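Local coordinates for beta-phosphoglucomutase (Bacteroides vulgatus, PDB 3DV9), which probably interconverts beta-glucose 1-phosphate and glucose 6-phosphate as a magnesium-dependent phosphomutase of the haloacid dehalogenase superfamily, at residues Leu27-Gly32 with Val187-Pro192; Leu193-Gly198 with Glu221-Leu226; Met128-Ser133 with Leu154-Phe159; Glu108-Ala113 with His228-Phe233; Asp36-His41 with Glu60-Glu65. All coordinates share one frame; numbering follows the deposited sequence. Where two conformers were deposited one is given.

Interaction 1 (Leu27-Gly32 with Val187-Pro192); sequences LFDMDG and VIENAP. With MG (magnesium ion), chain B; PO4 (phosphate ion), chain C.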
# COMPACT_ATOMS: atom_id res chain seq x y z
N LEU A 27 2.99 -7.78 -4.82
CA LEU A 27 3.54 -6.70 -4.01
C LEU A 27 2.44 -6.13 -3.16
O LEU A 27 1.53 -5.49 -3.67
CB LEU A 27 4.09 -5.57 -4.92
CG LEU A 27 5.47 -5.82 -5.53
CD1 LEU A 27 5.85 -7.26 -5.75
CD2 LEU A 27 5.73 -4.90 -6.76
N PHE A 28 2.51 -6.39 -1.85
CA PHE A 28 1.46 -5.94 -0.91
C PHE A 28 1.81 -4.68 -0.19
O PHE A 28 2.84 -4.58 0.52
CB PHE A 28 1.22 -7.00 0.15
CG PHE A 28 0.51 -8.21 -0.34
CD1 PHE A 28 -0.88 -8.30 -0.17
CD2 PHE A 28 1.21 -9.25 -0.96
CE1 PHE A 28 -1.58 -9.43 -0.62
CE2 PHE A 28 0.51 -10.39 -1.44
CZ PHE A 28 -0.87 -10.49 -1.25
N ASP A 29 0.90 -3.71 -0.27
CA ASP A 29 0.98 -2.67 0.72
C ASP A 29 0.81 -3.25 2.16
O ASP A 29 0.21 -4.32 2.35
CB ASP A 29 -0.12 -1.65 0.43
CG ASP A 29 -0.14 -0.55 1.41
OD1 ASP A 29 0.94 0.04 1.63
OD2 ASP A 29 -1.21 -0.31 1.99
N MSE A 30 1.36 -2.57 3.19
CA MSE A 30 1.17 -3.08 4.56
C MSE A 30 -0.08 -2.55 5.31
O MSE A 30 -0.99 -3.29 5.66
CB MSE A 30 2.42 -2.86 5.42
CG MSE A 30 2.28 -3.60 6.76
SE MSE A 30 3.87 -3.39 7.83
CE MSE A 30 3.67 -1.48 8.24
N ASP A 31 -0.08 -1.26 5.60
CA ASP A 31 -1.17 -0.67 6.40
C ASP A 31 -2.49 -0.67 5.65
O ASP A 31 -2.60 -0.11 4.58
CB ASP A 31 -0.79 0.74 6.81
CG ASP A 31 0.42 0.78 7.72
OD1 ASP A 31 0.43 0.11 8.76
OD2 ASP A 31 1.37 1.50 7.37
N GLY A 32 -3.53 -1.27 6.27
CA GLY A 32 -4.82 -1.36 5.62
C GLY A 32 -4.94 -2.47 4.60
O GLY A 32 -5.96 -2.57 3.90
N VAL A 187 0.17 -5.24 -7.85
CA VAL A 187 0.23 -4.39 -6.67
C VAL A 187 -1.12 -4.52 -5.97
O VAL A 187 -2.16 -4.45 -6.60
CB VAL A 187 0.50 -2.91 -7.05
CG1 VAL A 187 0.20 -1.96 -5.85
CG2 VAL A 187 1.94 -2.73 -7.56
N ILE A 188 -1.07 -4.75 -4.67
CA ILE A 188 -2.32 -4.82 -3.84
C ILE A 188 -2.31 -3.62 -2.91
O ILE A 188 -1.52 -3.55 -1.96
CB ILE A 188 -2.39 -6.13 -3.04
CG1 ILE A 188 -2.07 -7.36 -3.91
CG2 ILE A 188 -3.78 -6.25 -2.35
CD1 ILE A 188 -3.02 -7.48 -5.13
N GLU A 189 -3.22 -2.67 -3.17
CA GLU A 189 -3.25 -1.37 -2.51
C GLU A 189 -4.63 -1.04 -1.95
O GLU A 189 -5.65 -1.50 -2.50
CB GLU A 189 -2.78 -0.29 -3.49
CG GLU A 189 -1.29 -0.04 -3.31
CD GLU A 189 -0.96 0.81 -2.03
OE1 GLU A 189 -1.88 1.12 -1.21
OE2 GLU A 189 0.23 1.17 -1.84
N ASN A 190 -4.67 -0.18 -0.92
CA ASN A 190 -5.99 0.20 -0.34
C ASN A 190 -6.21 1.72 -0.30
O ASN A 190 -7.28 2.14 0.14
CB ASN A 190 -6.13 -0.34 1.09
CG ASN A 190 -5.17 0.35 2.05
OD1 ASN A 190 -3.99 0.47 1.75
ND2 ASN A 190 -5.68 0.88 3.13
N ALA A 191 -5.23 2.51 -0.74
CA ALA A 191 -5.32 3.97 -0.61
C ALA A 191 -5.09 4.66 -1.96
O ALA A 191 -4.39 4.13 -2.79
CB ALA A 191 -4.29 4.45 0.38
N PRO A 192 -5.69 5.85 -2.15
CA PRO A 192 -5.58 6.47 -3.46
C PRO A 192 -4.12 6.75 -3.83
O PRO A 192 -3.74 6.55 -4.97
CB PRO A 192 -6.35 7.80 -3.31
CG PRO A 192 -6.49 8.01 -1.86
CD PRO A 192 -6.56 6.62 -1.25
MG MG B . -2.22 1.36 2.90
P PO4 C . 1.06 2.07 3.82
O1 PO4 C . 1.62 0.69 4.09
O2 PO4 C . -0.44 2.03 3.68
O3 PO4 C . 1.68 2.67 2.56
O4 PO4 C . 1.40 3.04 4.95
O HOH W 1 -0.46 2.44 3.30
O HOH W 2 -1.61 2.57 0.93

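Interaction 2 (Leu193-Gly198 with Glu221-Leu226); sequences LGVQAG and EGANLL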
# COMPACT_ATOMS: atom_id res chain seq x y z
N LEU A 193 -3.31 7.25 -2.91
CA LEU A 193 -1.91 7.59 -3.30
C LEU A 193 -1.07 6.34 -3.58
O LEU A 193 -0.18 6.36 -4.44
CB LEU A 193 -1.22 8.43 -2.23
CG LEU A 193 -1.83 9.81 -1.97
CD1 LEU A 193 -1.17 10.44 -0.77
CD2 LEU A 193 -1.74 10.70 -3.19
N GLY A 194 -1.42 5.24 -2.91
CA GLY A 194 -0.81 3.90 -3.15
C GLY A 194 -1.18 3.37 -4.53
O GLY A 194 -0.32 2.90 -5.27
N VAL A 195 -2.47 3.47 -4.88
CA VAL A 195 -2.95 3.06 -6.19
C VAL A 195 -2.21 3.89 -7.25
O VAL A 195 -1.73 3.36 -8.23
CB VAL A 195 -4.47 3.21 -6.33
CG1 VAL A 195 -4.88 2.95 -7.76
CG2 VAL A 195 -5.16 2.18 -5.38
N GLN A 196 -2.13 5.20 -7.02
CA GLN A 196 -1.46 6.10 -7.98
C GLN A 196 -0.02 5.66 -8.24
O GLN A 196 0.45 5.68 -9.40
CB GLN A 196 -1.51 7.54 -7.43
CG GLN A 196 -1.00 8.53 -8.45
CD GLN A 196 -1.09 9.96 -7.97
OE1 GLN A 196 -1.89 10.29 -7.08
NE2 GLN A 196 -0.25 10.80 -8.53
N ALA A 197 0.69 5.31 -7.16
CA ALA A 197 2.11 4.86 -7.23
C ALA A 197 2.22 3.56 -8.04
O ALA A 197 3.12 3.45 -8.90
CB ALA A 197 2.68 4.65 -5.82
N GLY A 198 1.34 2.59 -7.78
CA GLY A 198 1.37 1.30 -8.49
C GLY A 198 1.12 1.53 -9.98
O GLY A 198 1.80 0.97 -10.83
N GLU A 221 -7.79 6.77 -9.46
CA GLU A 221 -6.34 6.72 -9.55
C GLU A 221 -5.86 5.64 -10.52
O GLU A 221 -4.65 5.39 -10.63
CB GLU A 221 -5.73 6.56 -8.14
CG GLU A 221 -6.02 7.75 -7.23
CD GLU A 221 -5.57 9.09 -7.80
OE1 GLU A 221 -4.59 9.12 -8.59
OE2 GLU A 221 -6.21 10.11 -7.45
N GLY A 222 -6.81 5.00 -11.21
CA GLY A 222 -6.52 4.06 -12.32
C GLY A 222 -6.39 2.60 -11.86
O GLY A 222 -5.79 1.81 -12.55
N ALA A 223 -6.99 2.22 -10.73
CA ALA A 223 -6.91 0.81 -10.28
C ALA A 223 -7.45 -0.07 -11.39
O ALA A 223 -8.51 0.24 -12.01
CB ALA A 223 -7.77 0.56 -9.03
N ASN A 224 -6.75 -1.15 -11.65
CA ASN A 224 -7.19 -2.06 -12.73
C ASN A 224 -8.36 -2.94 -12.33
O ASN A 224 -9.18 -3.32 -13.16
CB ASN A 224 -6.03 -2.89 -13.27
CG ASN A 224 -4.92 -2.01 -13.81
OD1 ASN A 224 -3.99 -1.67 -13.09
ND2 ASN A 224 -5.04 -1.60 -15.08
N LEU A 225 -8.42 -3.26 -11.04
CA LEU A 225 -9.53 -3.97 -10.45
C LEU A 225 -9.74 -3.45 -9.03
O LEU A 225 -8.81 -2.90 -8.39
CB LEU A 225 -9.25 -5.48 -10.40
CG LEU A 225 -9.30 -6.37 -11.64
CD1 LEU A 225 -8.88 -7.80 -11.25
CD2 LEU A 225 -10.70 -6.35 -12.26
N LEU A 226 -10.96 -3.61 -8.52
CA LEU A 226 -11.26 -3.21 -7.15
C LEU A 226 -12.00 -4.33 -6.46
O LEU A 226 -12.99 -4.88 -7.01
CB LEU A 226 -12.12 -1.92 -7.10
CG LEU A 226 -12.33 -1.37 -5.67
CD1 LEU A 226 -12.34 0.14 -5.70
CD2 LEU A 226 -13.62 -1.95 -5.13

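Interaction 3 (Met128-Ser133 with Leu154-Phe159); sequences MVVTGS and LMVTAF. With PO4 (phosphate ion), chain C.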
# COMPACT_ATOMS: atom_id res chain seq x y z
N MSE A 128 5.85 -9.77 -1.59
CA MSE A 128 6.73 -8.70 -1.11
C MSE A 128 5.87 -7.71 -0.35
O MSE A 128 4.67 -7.60 -0.61
CB MSE A 128 7.46 -7.99 -2.27
CG MSE A 128 8.23 -8.95 -3.21
SE MSE A 128 9.28 -7.94 -4.53
CE MSE A 128 10.46 -7.02 -3.28
N VAL A 129 6.49 -7.01 0.58
CA VAL A 129 5.82 -5.90 1.30
C VAL A 129 6.41 -4.59 0.84
O VAL A 129 7.63 -4.47 0.74
CB VAL A 129 5.97 -6.01 2.83
CG1 VAL A 129 5.21 -4.86 3.51
CG2 VAL A 129 5.46 -7.31 3.30
N VAL A 130 5.53 -3.61 0.56
CA VAL A 130 5.95 -2.26 0.13
C VAL A 130 5.21 -1.19 0.95
O VAL A 130 4.00 -0.98 0.78
CB VAL A 130 5.65 -2.03 -1.34
CG1 VAL A 130 6.11 -0.60 -1.75
CG2 VAL A 130 6.26 -3.13 -2.21
N THR A 131 5.94 -0.51 1.83
CA THR A 131 5.26 0.35 2.81
C THR A 131 5.95 1.68 2.95
O THR A 131 7.17 1.75 2.84
CB THR A 131 5.08 -0.37 4.18
OG1 THR A 131 4.39 0.50 5.09
CG2 THR A 131 6.44 -0.76 4.77
N GLY A 132 5.12 2.72 3.10
CA GLY A 132 5.57 4.06 3.39
C GLY A 132 5.77 4.19 4.88
O GLY A 132 6.14 5.25 5.37
N SER A 133 5.53 3.08 5.59
CA SER A 133 5.67 3.05 7.04
C SER A 133 7.14 3.02 7.42
O SER A 133 7.96 2.40 6.73
CB SER A 133 4.98 1.82 7.64
OG SER A 133 4.62 2.04 8.99
N LEU A 154 13.41 -8.79 0.35
CA LEU A 154 12.24 -8.64 -0.52
C LEU A 154 11.14 -7.77 0.12
O LEU A 154 9.93 -8.07 0.05
CB LEU A 154 11.70 -10.01 -0.93
CG LEU A 154 12.72 -10.92 -1.63
CD1 LEU A 154 12.10 -12.28 -1.89
CD2 LEU A 154 13.22 -10.28 -2.93
N MSE A 155 11.60 -6.67 0.70
CA MSE A 155 10.73 -5.71 1.34
C MSE A 155 11.19 -4.30 1.03
O MSE A 155 12.37 -4.05 0.84
CB MSE A 155 10.74 -5.90 2.85
CG MSE A 155 9.79 -6.96 3.34
SE MSE A 155 10.17 -7.27 5.20
CE MSE A 155 10.19 -5.42 5.84
N VAL A 156 10.23 -3.38 0.98
CA VAL A 156 10.54 -1.99 0.70
C VAL A 156 9.82 -1.18 1.78
O VAL A 156 8.60 -1.30 1.94
CB VAL A 156 10.11 -1.56 -0.73
CG1 VAL A 156 10.32 -0.06 -0.95
CG2 VAL A 156 10.87 -2.35 -1.82
N THR A 157 10.60 -0.40 2.52
CA THR A 157 10.06 0.41 3.60
C THR A 157 10.51 1.86 3.44
O THR A 157 11.35 2.19 2.57
CB THR A 157 10.51 -0.12 4.99
OG1 THR A 157 11.89 0.19 5.20
CG2 THR A 157 10.29 -1.63 5.12
N ALA A 158 9.99 2.72 4.33
CA ALA A 158 10.31 4.14 4.30
C ALA A 158 11.82 4.38 4.19
O ALA A 158 12.23 5.33 3.53
CB ALA A 158 9.71 4.84 5.52
N PHE A 159 12.64 3.52 4.79
CA PHE A 159 14.09 3.75 4.76
C PHE A 159 14.82 3.13 3.56
O PHE A 159 16.04 3.30 3.41
CB PHE A 159 14.78 3.46 6.12
CG PHE A 159 15.20 2.01 6.35
CD1 PHE A 159 15.00 1.42 7.60
CD2 PHE A 159 15.83 1.27 5.35
CE1 PHE A 159 15.40 0.10 7.84
CE2 PHE A 159 16.23 -0.05 5.57
CZ PHE A 159 16.01 -0.64 6.82
P PO4 C . 1.06 2.07 3.82
O1 PO4 C . 1.62 0.69 4.09
O2 PO4 C . -0.44 2.03 3.68
O3 PO4 C . 1.68 2.67 2.56
O4 PO4 C . 1.40 3.04 4.95

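Interaction 4 (Glu108-Ala113 with His228-Phe233); sequences ERMPGA and HSMPDF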
# COMPACT_ATOMS: atom_id res chain seq x y z
N GLU A 108 -4.52 -5.71 14.45
CA GLU A 108 -4.93 -7.04 13.97
C GLU A 108 -4.46 -7.33 12.54
O GLU A 108 -4.35 -6.43 11.72
CB GLU A 108 -6.44 -7.16 13.99
CG GLU A 108 -6.97 -7.35 15.38
CD GLU A 108 -8.46 -7.54 15.44
OE1 GLU A 108 -9.17 -7.35 14.41
OE2 GLU A 108 -8.94 -7.87 16.54
N ARG A 109 -4.22 -8.59 12.23
CA ARG A 109 -4.12 -8.99 10.79
C ARG A 109 -5.47 -8.72 10.11
O ARG A 109 -6.56 -8.87 10.72
CB ARG A 109 -3.83 -10.48 10.62
CG ARG A 109 -2.52 -10.94 11.22
CD ARG A 109 -2.45 -12.47 11.07
NE ARG A 109 -3.41 -13.19 11.90
CZ ARG A 109 -3.32 -13.35 13.23
NH1 ARG A 109 -4.27 -14.04 13.88
NH2 ARG A 109 -2.31 -12.84 13.93
N MSE A 110 -5.41 -8.30 8.85
CA MSE A 110 -6.64 -8.16 8.06
C MSE A 110 -7.17 -9.57 7.81
O MSE A 110 -6.41 -10.41 7.35
CB MSE A 110 -6.36 -7.52 6.70
CG MSE A 110 -6.56 -6.06 6.68
SE MSE A 110 -8.34 -5.36 7.13
CE MSE A 110 -7.70 -3.52 6.98
N PRO A 111 -8.46 -9.82 8.10
CA PRO A 111 -9.02 -11.11 7.72
C PRO A 111 -8.83 -11.32 6.21
O PRO A 111 -8.95 -10.37 5.40
CB PRO A 111 -10.52 -10.95 8.03
CG PRO A 111 -10.51 -10.03 9.25
CD PRO A 111 -9.48 -8.99 8.76
N GLY A 112 -8.49 -12.55 5.85
CA GLY A 112 -8.20 -12.91 4.47
C GLY A 112 -6.74 -12.75 4.10
O GLY A 112 -6.29 -13.41 3.18
N ALA A 113 -5.97 -11.94 4.84
CA ALA A 113 -4.57 -11.66 4.40
C ALA A 113 -3.66 -12.91 4.55
O ALA A 113 -2.95 -13.29 3.64
CB ALA A 113 -3.99 -10.48 5.21
N HIS A 228 -13.86 -5.33 -2.52
CA HIS A 228 -14.51 -4.58 -1.45
C HIS A 228 -13.90 -4.83 -0.06
O HIS A 228 -14.26 -4.16 0.90
CB HIS A 228 -16.01 -4.90 -1.50
CG HIS A 228 -16.64 -4.43 -2.78
ND1 HIS A 228 -16.69 -3.10 -3.15
CD2 HIS A 228 -17.15 -5.13 -3.83
CE1 HIS A 228 -17.27 -2.99 -4.34
NE2 HIS A 228 -17.56 -4.21 -4.77
N SER A 229 -13.03 -5.84 0.04
CA SER A 229 -12.44 -6.24 1.33
C SER A 229 -11.32 -7.24 1.06
O SER A 229 -11.28 -7.87 -0.01
CB SER A 229 -13.49 -6.94 2.23
OG SER A 229 -13.86 -8.21 1.69
N MSE A 230 -10.49 -7.48 2.07
CA MSE A 230 -9.44 -8.49 1.90
C MSE A 230 -10.06 -9.91 1.81
O MSE A 230 -9.58 -10.75 1.07
CB MSE A 230 -8.34 -8.38 2.96
CG MSE A 230 -7.35 -7.27 2.72
SE MSE A 230 -6.38 -7.44 1.05
CE MSE A 230 -5.07 -8.75 1.53
N PRO A 231 -11.11 -10.20 2.61
CA PRO A 231 -11.75 -11.50 2.32
C PRO A 231 -12.26 -11.68 0.87
O PRO A 231 -12.16 -12.78 0.31
CB PRO A 231 -12.92 -11.52 3.32
CG PRO A 231 -12.36 -10.72 4.54
CD PRO A 231 -11.66 -9.56 3.84
N ASP A 232 -12.78 -10.60 0.28
CA ASP A 232 -13.25 -10.58 -1.12
C ASP A 232 -12.07 -10.92 -2.05
O ASP A 232 -12.16 -11.78 -2.94
CB ASP A 232 -13.88 -9.18 -1.43
CG ASP A 232 -14.67 -9.12 -2.75
OD1 ASP A 232 -15.15 -10.19 -3.20
OD2 ASP A 232 -14.86 -8.00 -3.35
N PHE A 233 -10.95 -10.23 -1.82
CA PHE A 233 -9.73 -10.46 -2.61
C PHE A 233 -9.27 -11.94 -2.48
O PHE A 233 -9.06 -12.63 -3.48
CB PHE A 233 -8.64 -9.48 -2.18
CG PHE A 233 -7.33 -9.73 -2.84
CD1 PHE A 233 -7.23 -9.71 -4.22
CD2 PHE A 233 -6.22 -10.09 -2.07
CE1 PHE A 233 -5.99 -9.97 -4.86
CE2 PHE A 233 -4.97 -10.34 -2.68
CZ PHE A 233 -4.86 -10.31 -4.09

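Interaction 5 (Asp36-His41 with Glu60-Glu65); sequences DSMPNH and EAYMHE. With MG (magnesium ion), chain B.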
# COMPACT_ATOMS: atom_id res chain seq x y z
N ASP A 36 -4.73 -4.23 10.08
CA ASP A 36 -5.77 -3.23 10.19
C ASP A 36 -5.23 -2.11 11.12
O ASP A 36 -5.66 -1.94 12.26
CB ASP A 36 -7.06 -3.86 10.73
CG ASP A 36 -8.23 -2.88 10.72
OD1 ASP A 36 -8.11 -1.82 10.04
OD2 ASP A 36 -9.24 -3.18 11.39
N SER A 37 -4.23 -1.39 10.62
CA SER A 37 -3.50 -0.37 11.40
C SER A 37 -3.96 1.06 11.13
O SER A 37 -3.57 2.00 11.84
CB SER A 37 -2.03 -0.45 11.01
OG SER A 37 -1.91 -0.35 9.60
N MSE A 38 -4.78 1.26 10.10
CA MSE A 38 -5.08 2.66 9.73
C MSE A 38 -5.90 3.46 10.77
O MSE A 38 -5.66 4.66 10.98
CB MSE A 38 -5.71 2.72 8.31
CG MSE A 38 -4.70 2.51 7.17
SE MSE A 38 -3.16 3.77 7.31
CE MSE A 38 -4.16 5.39 7.25
N PRO A 39 -6.88 2.82 11.43
CA PRO A 39 -7.57 3.61 12.46
C PRO A 39 -6.60 4.23 13.47
O PRO A 39 -6.75 5.42 13.82
CB PRO A 39 -8.52 2.58 13.10
CG PRO A 39 -8.81 1.60 11.98
CD PRO A 39 -7.49 1.49 11.22
N ASN A 40 -5.62 3.47 13.92
CA ASN A 40 -4.60 3.98 14.85
C ASN A 40 -3.71 5.03 14.19
O ASN A 40 -3.45 6.09 14.78
CB ASN A 40 -3.72 2.85 15.43
CG ASN A 40 -2.76 3.33 16.55
OD1 ASN A 40 -2.86 4.46 17.03
ND2 ASN A 40 -1.84 2.46 16.95
N HIS A 41 -3.24 4.75 12.98
CA HIS A 41 -2.40 5.74 12.28
C HIS A 41 -3.16 7.08 12.10
O HIS A 41 -2.64 8.15 12.38
CB HIS A 41 -1.97 5.24 10.89
CG HIS A 41 -0.86 4.24 10.90
ND1 HIS A 41 0.44 4.56 11.26
CD2 HIS A 41 -0.82 2.96 10.48
CE1 HIS A 41 1.20 3.49 11.13
NE2 HIS A 41 0.47 2.51 10.64
N GLU A 60 -8.59 13.31 6.42
CA GLU A 60 -7.49 13.77 5.60
C GLU A 60 -6.25 12.87 5.78
O GLU A 60 -5.52 12.63 4.80
CB GLU A 60 -7.18 15.25 5.80
CG GLU A 60 -6.35 15.82 4.63
CD GLU A 60 -5.75 17.17 4.94
OE1 GLU A 60 -4.90 17.64 4.15
OE2 GLU A 60 -6.11 17.75 5.97
N ALA A 61 -6.03 12.33 6.98
CA ALA A 61 -4.97 11.31 7.19
C ALA A 61 -5.15 10.09 6.28
O ALA A 61 -4.18 9.56 5.74
CB ALA A 61 -4.88 10.88 8.68
N TYR A 62 -6.40 9.65 6.14
CA TYR A 62 -6.71 8.57 5.21
C TYR A 62 -6.36 8.99 3.76
O TYR A 62 -5.81 8.20 3.01
CB TYR A 62 -8.15 8.13 5.37
CG TYR A 62 -8.37 7.10 6.45
CD1 TYR A 62 -8.12 5.75 6.19
CD2 TYR A 62 -8.86 7.47 7.70
CE1 TYR A 62 -8.37 4.76 7.17
CE2 TYR A 62 -9.11 6.49 8.69
CZ TYR A 62 -8.83 5.14 8.42
OH TYR A 62 -9.10 4.13 9.35
N MSE A 63 -6.71 10.22 3.37
CA MSE A 63 -6.37 10.70 2.02
C MSE A 63 -4.86 10.69 1.77
O MSE A 63 -4.44 10.33 0.65
CB MSE A 63 -6.96 12.09 1.78
CG MSE A 63 -8.50 12.04 1.67
SE MSE A 63 -9.12 11.09 0.11
CE MSE A 63 -8.14 12.06 -1.27
N HIS A 64 -4.09 11.02 2.80
CA HIS A 64 -2.61 11.04 2.75
C HIS A 64 -1.94 9.69 3.08
O HIS A 64 -0.70 9.59 3.12
CB HIS A 64 -2.02 12.15 3.64
CG HIS A 64 -2.39 13.53 3.19
ND1 HIS A 64 -2.16 13.98 1.91
CD2 HIS A 64 -3.01 14.55 3.84
CE1 HIS A 64 -2.63 15.21 1.78
NE2 HIS A 64 -3.13 15.58 2.95
N GLU A 65 -2.74 8.63 3.26
CA GLU A 65 -2.20 7.29 3.51
C GLU A 65 -1.12 6.92 2.49
O GLU A 65 -1.34 6.99 1.29
CB GLU A 65 -3.32 6.24 3.49
CG GLU A 65 -2.79 4.84 3.75
CD GLU A 65 -3.90 3.81 3.93
OE1 GLU A 65 -5.09 4.19 4.12
OE2 GLU A 65 -3.56 2.64 3.84
MG MG B . -2.22 1.36 2.90
O HOH W 2 -1.61 2.57 0.93
O HOH W 1 -0.46 2.44 3.30

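Interaction 1 (Leu27-Gly32 with Val187-Pro192)
F28 and I188 lie side by side on one face of a parallel strand pair, and I188 CG1 sits 3.9 Å from F28 CE1, over the ring and displaced toward its rim. I188 N donates to L27 O (2.9 Å) and D29 N to I188 O (3.0 Å), which fixes the register. Beyond the pair, D29 holds CG anti to its backbone N (chi1 179°); OD2 binds magnesium, while OD1 forms a salt bridge with K165. N190 OD1 and D31 O each join the metal at 2.3 Å, and E65 adds another ligand. The D29 carboxylate and N190 amide planes differ by only 19°. D29 and D31, both on the metal, are consistent with the DxD motif of haloacid dehalogenases. E189 bends at chi2, and its OE1 accepts from N190 N (3.1 Å) and from a metal-bound water (2.6 Å); OE2 meets Y171 OH and K165. An alanine in place of E189 would probably leave that water and N190 N without this acceptor and K165 with one carboxylate fewer. Strands 25-29 and 185-189 are central in the sheet, flanked by 126-130 and 204-208; F28 packs on helix 113-122, L27 and V187 on helix 169-178.

Interaction 2 (Leu193-Gly198 with Glu221-Leu226)
V195 holds CG1 anti to its backbone N (chi1 173°), and this methyl makes the apolar contact with the loop: it lies 3.7 Å from E221 CB and 4.0 Å from A223 CB. E221 CG is anti to the carbonyl carbon (chi1 -63°) and the chain bends at chi2, which turns CD toward Q196; the two side chains cross at an oblique angle. The Q196 amide plane lies within 19° of the E221 carboxylate plane. The closest approach of the Q196 methylenes is CG to E221 OE1, 3.6 Å. An alanine in place of Q196 would take away CG and the amide, and would probably leave the E221 carboxylate freer to turn, without these groups beside it. Between the two touching points, G222 has a positive phi, which favours glycine. Both E221 and Q196 are partly exposed, whereas V195 is buried, so burial falls off from valine to glutamine. Strand 185-189, helix 192-200 and strand 204-208 form a beta-alpha-beta crossover, whose helix is met here by the loop before edge strand 225-227. T205 of strand 204-208 also touches V195; A223 packs on A207, N224 OD1 accepts from T205 N, and L225 lies against helix 2-16.

Interaction 3 (Met128-Ser133 with Leu154-Phe159)
T157, whose CG2 meets T131 CG2 at 4.0 Å just past the ends of the two strands, places its OG1 over the centre of one face of the F159 ring; that hydroxyl also bonds D160. Among the flat peptide groups, V156 N donates to V129 O and T131 N to V156 O, both at 2.8 Å. Past the end of the strands, A158 N donates to S133 O (3.2 Å). V129 N, by contrast, is buried with no partner in the model. The ladder is parallel and joins edge strand 155-156 to strand 126-130 of the Rossmann-like core. T131, just after strand 126-130, occupies the place where haloacid dehalogenases usually carry a threonine or serine that contacts phosphate. Its OG1, anti to the backbone N (chi1 -179°), lies 3.0 Å from phosphate O1 and accepts from S133 N (2.9 Å), an ST turn; G132 N makes a weak bond to the same phosphate ion. At the other end M128, a selenomethionine, is bent at chi3 and rests CE 3.5 Å from L154 O and 4.0 Å from L154 CB. V130 and V156 share the face toward helix 169-178, and V129 on the other face touches F150.

Interaction 4 (Glu108-Ala113 with His228-Phe233)
P111 O marks the tight part of this contact, pressed 3.2 Å from M230 CB and equally 3.2 Å from P231 CD. Next to it, G112 has a positive phi (90°), and a side chain there would run into M230 O and P231 N; this close fit and the backbone angles both call for glycine. On the buried side M230, a selenomethionine bent at chi2 and chi3, lays CG 4.1 Å from M110 CB and ends with CE 4.2 Å from A113 CB. The solvent side is looser: P111 CB and P231 CG meet at 4.0 Å, at the exposed side of the two prolines. Apolar and carbonyl contacts alone join the segments, without a shared hydrogen bond. The contact brings together the N-termini of two helices, with G112 at the N-cap of helix 113-122 and S229 at that of helix 230-244, where S229 OG accepts from D232 N (3.0 Å). M230 further packs on V33 and on V208 of strand 204-208, F233 on I206 of that strand, and M110 bonds by its backbone to L34.

Interaction 5 (Asp36-His41 with Glu60-Glu65)
The magnesium site takes one ligand from this contact: E65 OE2 binds the metal at 2.1 Å, and M38 packs against the same carboxylate. E65 is extended, CG anti to its backbone N (chi1 180°), and its OE2 reaches the metal from just past helix 58-63. M38, a selenomethionine, is bent at both chi2 and chi3 and lies over one face of the carboxylate: CG lies 3.5 Å from E65 OE1, SE 3.5 Å from E65 CD, and CE 3.5 Å from E65 OE1. The metal bond and a probable hydrogen bond from N190 ND2 hold OE2 itself. The second part of the contact is Y62, whose ring M38 CB approaches obliquely, 3.5 Å from CE1. Y62 OH comes 3.6 Å from P39 CD, and its closeness to P39 N is plain packing, since that nitrogen carries no hydrogen. D29, D31 and N190 supply the other protein ligands of the metal, while S37 OG bonds D31 OD1. Helix 38-51 and helix 58-63 belong to the helical part inserted after the first core strand, consistent with the cap domain of this family. A61 and Y62 also touch A42 of helix 38-51, H64 lies against helix 69-81, and E65 against A191 just before helix 192-200.

From the N terminus, strand 25-29 opens interaction 1, which closes only at 187-192. Within that long span interaction 5 closes first, joining helices 38-51 and 58-63 and bringing E65 to the metal held by interaction 1. Next 108-113 opens interaction 4, whose partner 228-233 comes after 187-192, so interactions 1 and 4 cross; F233 packs on I188. Interaction 3 closes inside both, adding edge strand 155-156 beside 126-130, which pairs with 25-29. Interaction 2 begins directly after interaction 1 closes and lies inside interaction 4, tying helix 192-200 to the approach of the opposite edge strand, 225-227. The centres of interactions 2 and 3 are about 17 Å apart.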